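PDB 3CS3: sugar-binding transcriptional regulator, LacI family from Enterococcus faecalis, which probably binds a sugar or related effector and regulates transcription as a DNA-binding repressor, as its LacI-family relatives do. Local coordinates for residues P223-W235 with H256-P268. Sequence-based numbering, arbitrary orientation.
Sequences PRLATIAYSKHRW and HIYTRFIEGESFP. With SO4 (sulfate ion), chain D; SO4 (sulfate ion), chain C.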
loop_
_atom_site.group_PDB
_atom_site.type_symbol
_atom_site.label_atom_id
_atom_site.label_comp_id
_atom_site.label_asym_id
_atom_site.label_seq_id
_atom_site.Cartn_x
_atom_site.Cartn_y
_atom_site.Cartn_z
ATOM N N PRO A 223 -5.939 6.381 -20.388
ATOM C CA PRO A 223 -6.681 7.550 -19.895
ATOM C C PRO A 223 -7.214 7.351 -18.471
ATOM O O PRO A 223 -7.101 6.248 -17.935
ATOM C CB PRO A 223 -7.838 7.643 -20.879
ATOM C CG PRO A 223 -8.119 6.229 -21.253
ATOM C CD PRO A 223 -6.790 5.515 -21.229
ATOM N N ARG A 224 -7.771 8.409 -17.874
ATOM C CA ARG A 224 -8.242 8.387 -16.477
ATOM C C ARG A 224 -9.317 7.324 -16.260
ATOM O O ARG A 224 -10.307 7.253 -16.998
ATOM C CB ARG A 224 -8.705 9.795 -16.035
ATOM C CG ARG A 224 -9.919 9.868 -15.105
ATOM C CD ARG A 224 -9.608 10.259 -13.672
ATOM N NE ARG A 224 -9.703 9.130 -12.745
ATOM C CZ ARG A 224 -10.032 9.230 -11.455
ATOM N NH1 ARG A 224 -10.319 10.407 -10.913
ATOM N NH2 ARG A 224 -10.070 8.143 -10.699
ATOM N N LEU A 225 -9.086 6.474 -15.266
ATOM C CA LEU A 225 -9.986 5.369 -14.966
ATOM C C LEU A 225 -11.270 5.869 -14.314
ATOM O O LEU A 225 -11.252 6.364 -13.182
ATOM C CB LEU A 225 -9.292 4.326 -14.084
ATOM C CG LEU A 225 -10.128 3.156 -13.540
ATOM C CD1 LEU A 225 -10.696 2.285 -14.655
ATOM C CD2 LEU A 225 -9.293 2.322 -12.593
ATOM N N ALA A 226 -12.372 5.753 -15.059
ATOM C CA ALA A 226 -13.720 6.016 -14.548
ATOM C C ALA A 226 -14.009 5.028 -13.423
ATOM O O ALA A 226 -13.665 3.842 -13.519
ATOM C CB ALA A 226 -14.744 5.874 -15.661
ATOM N N THR A 227 -14.615 5.517 -12.347
ATOM C CA THR A 227 -14.626 4.757 -11.101
ATOM C C THR A 227 -15.713 5.211 -10.144
ATOM O O THR A 227 -16.355 6.240 -10.356
ATOM C CB THR A 227 -13.237 4.844 -10.382
ATOM O OG1 THR A 227 -13.208 3.951 -9.263
ATOM C CG2 THR A 227 -12.943 6.279 -9.916
ATOM N N ILE A 228 -15.907 4.424 -9.090
ATOM C CA ILE A 228 -16.835 4.759 -8.016
ATOM C C ILE A 228 -16.036 5.191 -6.785
ATOM O O ILE A 228 -15.216 4.439 -6.263
ATOM C CB ILE A 228 -17.761 3.574 -7.674
ATOM C CG1 ILE A 228 -18.494 3.048 -8.929
ATOM C CG2 ILE A 228 -18.724 3.958 -6.571
ATOM C CD1 ILE A 228 -19.531 4.003 -9.536
ATOM N N ALA A 229 -16.284 6.417 -6.345
ATOM C CA ALA A 229 -15.524 7.039 -5.278
ATOM C C ALA A 229 -16.313 7.114 -3.996
ATOM O O ALA A 229 -17.530 7.235 -4.013
ATOM C CB ALA A 229 -15.105 8.425 -5.686
ATOM N N TYR A 230 -15.592 7.050 -2.885
ATOM C CA TYR A 230 -16.144 7.265 -1.556
ATOM C C TYR A 230 -15.023 7.866 -0.701
ATOM O O TYR A 230 -13.848 7.818 -1.086
ATOM C CB TYR A 230 -16.670 5.944 -0.968
ATOM C CG TYR A 230 -15.718 4.770 -1.111
ATOM C CD1 TYR A 230 -15.824 3.883 -2.184
ATOM C CD2 TYR A 230 -14.709 4.546 -0.168
ATOM C CE1 TYR A 230 -14.937 2.804 -2.320
ATOM C CE2 TYR A 230 -13.828 3.476 -0.291
ATOM C CZ TYR A 230 -13.946 2.609 -1.366
ATOM O OH TYR A 230 -13.069 1.556 -1.469
ATOM N N SER A 231 -15.373 8.444 0.441
ATOM C CA SER A 231 -14.355 8.957 1.353
ATOM C C SER A 231 -13.728 7.818 2.158
ATOM O O SER A 231 -14.373 7.253 3.055
ATOM C CB SER A 231 -14.945 10.009 2.291
ATOM O OG SER A 231 -13.912 10.677 2.996
ATOM N N LYS A 232 -12.481 7.478 1.834
ATOM C CA LYS A 232 -11.755 6.436 2.565
ATOM C C LYS A 232 -11.347 6.888 3.969
ATOM O O LYS A 232 -11.335 6.077 4.897
ATOM C CB LYS A 232 -10.514 5.973 1.810
ATOM C CG LYS A 232 -10.749 5.445 0.411
ATOM C CD LYS A 232 -10.374 6.504 -0.604
ATOM C CE LYS A 232 -9.692 5.906 -1.803
ATOM N NZ LYS A 232 -9.623 6.919 -2.885
ATOM N N HIS A 233 -11.013 8.177 4.102
ATOM C CA HIS A 233 -10.669 8.783 5.388
ATOM C C HIS A 233 -11.823 8.658 6.374
ATOM O O HIS A 233 -11.616 8.317 7.541
ATOM C CB HIS A 233 -10.306 10.268 5.222
ATOM C CG HIS A 233 -8.933 10.514 4.674
ATOM N ND1 HIS A 233 -7.802 9.917 5.190
ATOM C CD2 HIS A 233 -8.506 11.326 3.677
ATOM C CE1 HIS A 233 -6.741 10.334 4.522
ATOM N NE2 HIS A 233 -7.141 11.189 3.597
ATOM N N ARG A 234 -13.040 8.934 5.893
ATOM C CA ARG A 234 -14.232 8.893 6.740
ATOM C C ARG A 234 -14.638 7.468 7.089
ATOM O O ARG A 234 -15.113 7.213 8.190
ATOM C CB ARG A 234 -15.394 9.644 6.091
ATOM C CG ARG A 234 -15.174 11.143 6.014
ATOM C CD ARG A 234 -16.401 11.844 5.480
ATOM N NE ARG A 234 -16.094 13.175 4.963
ATOM C CZ ARG A 234 -17.004 14.116 4.736
ATOM N NH1 ARG A 234 -18.288 13.884 4.997
ATOM N NH2 ARG A 234 -16.628 15.295 4.257
ATOM N N TRP A 235 -14.448 6.547 6.144
ATOM C CA TRP A 235 -14.679 5.121 6.384
ATOM C C TRP A 235 -13.865 4.678 7.605
ATOM O O TRP A 235 -14.410 4.101 8.543
ATOM C CB TRP A 235 -14.309 4.321 5.134
ATOM C CG TRP A 235 -14.755 2.880 5.102
ATOM C CD1 TRP A 235 -15.627 2.255 5.955
ATOM C CD2 TRP A 235 -14.379 1.898 4.125
ATOM N NE1 TRP A 235 -15.795 0.939 5.577
ATOM C CE2 TRP A 235 -15.040 0.697 4.459
ATOM C CE3 TRP A 235 -13.534 1.918 3.003
ATOM C CZ2 TRP A 235 -14.882 -0.481 3.713
ATOM C CZ3 TRP A 235 -13.377 0.747 2.265
ATOM C CH2 TRP A 235 -14.051 -0.436 2.628
ATOM N N HIS A 256 -23.415 3.060 6.803
ATOM C CA HIS A 256 -22.910 2.872 5.451
ATOM C C HIS A 256 -22.091 4.071 5.022
ATOM O O HIS A 256 -22.287 5.187 5.523
ATOM C CB HIS A 256 -24.044 2.624 4.446
ATOM C CG HIS A 256 -24.676 1.276 4.578
ATOM N ND1 HIS A 256 -25.737 1.034 5.424
ATOM C CD2 HIS A 256 -24.383 0.091 3.992
ATOM C CE1 HIS A 256 -26.076 -0.241 5.344
ATOM N NE2 HIS A 256 -25.268 -0.835 4.485
ATOM N N ILE A 257 -21.170 3.817 4.097
ATOM C CA ILE A 257 -20.347 4.844 3.480
ATOM C C ILE A 257 -20.831 5.007 2.039
ATOM O O ILE A 257 -20.817 4.051 1.260
ATOM C CB ILE A 257 -18.839 4.462 3.551
ATOM C CG1 ILE A 257 -18.370 4.386 5.016
ATOM C CG2 ILE A 257 -17.962 5.409 2.704
ATOM C CD1 ILE A 257 -18.440 5.707 5.802
ATOM N N TYR A 258 -21.274 6.213 1.694
ATOM C CA TYR A 258 -21.960 6.427 0.420
ATOM C C TYR A 258 -21.020 6.836 -0.699
ATOM O O TYR A 258 -19.925 7.344 -0.451
ATOM C CB TYR A 258 -23.176 7.355 0.586
ATOM C CG TYR A 258 -24.243 6.697 1.438
ATOM C CD1 TYR A 258 -25.074 5.717 0.900
ATOM C CD2 TYR A 258 -24.385 7.008 2.797
ATOM C CE1 TYR A 258 -26.037 5.081 1.669
ATOM C CE2 TYR A 258 -25.352 6.366 3.586
ATOM C CZ TYR A 258 -26.174 5.410 3.011
ATOM O OH TYR A 258 -27.137 4.767 3.758
ATOM N N THR A 259 -21.450 6.573 -1.931
ATOM C CA THR A 259 -20.578 6.625 -3.100
ATOM C C THR A 259 -21.053 7.591 -4.190
ATOM O O THR A 259 -22.201 8.045 -4.185
ATOM C CB THR A 259 -20.436 5.224 -3.744
ATOM O OG1 THR A 259 -21.719 4.767 -4.183
ATOM C CG2 THR A 259 -19.848 4.204 -2.765
ATOM N N ARG A 260 -20.154 7.881 -5.128
ATOM C CA ARG A 260 -20.457 8.674 -6.313
ATOM C C ARG A 260 -19.626 8.187 -7.498
ATOM O O ARG A 260 -18.514 7.679 -7.320
ATOM C CB ARG A 260 -20.224 10.170 -6.058
ATOM C CG ARG A 260 -18.768 10.613 -5.991
ATOM C CD ARG A 260 -18.622 11.996 -5.361
ATOM N NE ARG A 260 -17.390 12.665 -5.789
ATOM C CZ ARG A 260 -16.199 12.522 -5.208
ATOM N NH1 ARG A 260 -16.045 11.728 -4.153
ATOM N NH2 ARG A 260 -15.150 13.182 -5.689
ATOM N N PHE A 261 -20.178 8.319 -8.703
ATOM C CA PHE A 261 -19.448 7.997 -9.924
ATOM C C PHE A 261 -18.530 9.157 -10.313
ATOM O O PHE A 261 -18.923 10.322 -10.245
ATOM C CB PHE A 261 -20.420 7.638 -11.069
ATOM C CG PHE A 261 -19.753 7.493 -12.420
ATOM C CD1 PHE A 261 -18.920 6.413 -12.689
ATOM C CD2 PHE A 261 -19.961 8.439 -13.421
ATOM C CE1 PHE A 261 -18.297 6.275 -13.929
ATOM C CE2 PHE A 261 -19.344 8.310 -14.665
ATOM C CZ PHE A 261 -18.504 7.224 -14.918
ATOM N N ILE A 262 -17.302 8.830 -10.704
ATOM C CA ILE A 262 -16.352 9.826 -11.181
ATOM C C ILE A 262 -15.994 9.483 -12.615
ATOM O O ILE A 262 -15.443 8.407 -12.882
ATOM C CB ILE A 262 -15.063 9.886 -10.305
ATOM C CG1 ILE A 262 -15.389 10.411 -8.902
ATOM C CG2 ILE A 262 -13.965 10.733 -10.987
ATOM C CD1 ILE A 262 -14.183 10.920 -8.139
ATOM N N GLU A 263 -16.313 10.397 -13.528
ATOM C CA GLU A 263 -16.140 10.147 -14.955
ATOM C C GLU A 263 -14.682 10.129 -15.382
ATOM O O GLU A 263 -13.836 10.814 -14.807
ATOM C CB GLU A 263 -16.971 11.117 -15.809
ATOM C CG GLU A 263 -16.763 12.600 -15.519
ATOM C CD GLU A 263 -17.667 13.498 -16.357
ATOM O OE1 GLU A 263 -18.031 14.590 -15.872
ATOM O OE2 GLU A 263 -18.017 13.114 -17.496
ATOM N N GLY A 264 -14.401 9.306 -16.381
ATOM C CA GLY A 264 -13.059 9.156 -16.901
ATOM C C GLY A 264 -13.087 8.737 -18.351
ATOM O O GLY A 264 -14.016 8.052 -18.790
ATOM N N GLU A 265 -12.041 9.119 -19.079
ATOM C CA GLU A 265 -11.961 8.852 -20.515
ATOM C C GLU A 265 -11.757 7.371 -20.858
ATOM O O GLU A 265 -11.696 6.999 -22.037
ATOM C CB GLU A 265 -10.885 9.728 -21.171
ATOM C CG GLU A 265 -11.409 11.041 -21.738
ATOM C CD GLU A 265 -11.923 10.900 -23.159
ATOM O OE1 GLU A 265 -13.112 11.204 -23.397
ATOM O OE2 GLU A 265 -11.141 10.481 -24.040
ATOM N N SER A 266 -11.681 6.521 -19.830
ATOM C CA SER A 266 -11.653 5.060 -20.020
ATOM C C SER A 266 -13.048 4.537 -20.361
ATOM O O SER A 266 -13.196 3.446 -20.906
ATOM C CB SER A 266 -11.138 4.346 -18.773
ATOM O OG SER A 266 -12.095 4.359 -17.728
ATOM N N PHE A 267 -14.062 5.317 -20.004
ATOM C CA PHE A 267 -15.430 5.041 -20.387
ATOM C C PHE A 267 -16.063 6.346 -20.866
ATOM O O PHE A 267 -16.604 7.103 -20.058
ATOM C CB PHE A 267 -16.211 4.449 -19.209
ATOM C CG PHE A 267 -17.568 3.920 -19.583
ATOM C CD1 PHE A 267 -17.705 2.643 -20.123
ATOM C CD2 PHE A 267 -18.708 4.692 -19.394
ATOM C CE1 PHE A 267 -18.952 2.151 -20.473
ATOM C CE2 PHE A 267 -19.963 4.203 -19.742
ATOM C CZ PHE A 267 -20.083 2.932 -20.278
ATOM N N PRO A 268 -15.971 6.629 -22.182
ATOM C CA PRO A 268 -16.592 7.832 -22.739
ATOM C C PRO A 268 -18.113 7.748 -22.636
ATOM O O PRO A 268 -18.734 6.881 -23.259
ATOM C CB PRO A 268 -16.129 7.829 -24.204
ATOM C CG PRO A 268 -14.947 6.902 -24.238
ATOM C CD PRO A 268 -15.266 5.857 -23.220
HETATM S S SO4 D . -10.322 10.372 0.696
HETATM O O1 SO4 D . -10.069 11.809 0.706
HETATM O O2 SO4 D . -11.132 10.033 1.860
HETATM O O3 SO4 D . -11.038 10.013 -0.525
HETATM O O4 SO4 D . -9.056 9.643 0.751
HETATM S S SO4 C . -26.879 4.561 7.332
HETATM O O1 SO4 C . -27.534 5.330 6.288
HETATM O O2 SO4 C . -27.484 4.849 8.629
HETATM O O3 SO4 C . -26.996 3.127 7.073
HETATM O O4 SO4 C . -25.477 4.959 7.328
HETATM O O HOH W 1 -18.030 9.037 1.084
#
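T227 and A229 pair with I262 and R260 as hydrogen-bonded positions of a short antiparallel ribbon in the periplasmic-binding-protein-like fold of LacI regulators, where strand 227-229 forms the outer edge of the mixed sheet, antiparallel to 255-262. Four backbone bonds define it. I262 N reaches T227 O at 2.8 Å with an N-H...O angle of 170°, and A229 N meets R260 O at 2.7 Å; T227 N to I262 O and R260 N to A229 O complete the two pairs. I228 and F261 form the non-hydrogen-bonded pair between them, and the backbone of I228 bonds instead to D213.

Beyond the ribbon, S266 takes over. S266 OG, placed between backbone N and carbonyl carbon (chi1 73°), accepts from A226 N at 3.0 Å and also bonds to I209 O, while S266 N donates to R224 O from a position tilted 27° out of the carbonyl plane. T227 OG1 is held from outside the pair by D186 and N214, and Y230 OH by D213.

Toward helix 232-247 the strands part, and one water accepts a hydrogen bond from S231 N and donates one to Y258 O. Next to this bridge I257 crosses W235 at about a right angle, I257 CG1 lying 3.6 Å from W235 CD1. On the R260 side of the ribbon, A229 CB sits over one face of the guanidinium, 3.8 Å from R260 NH1.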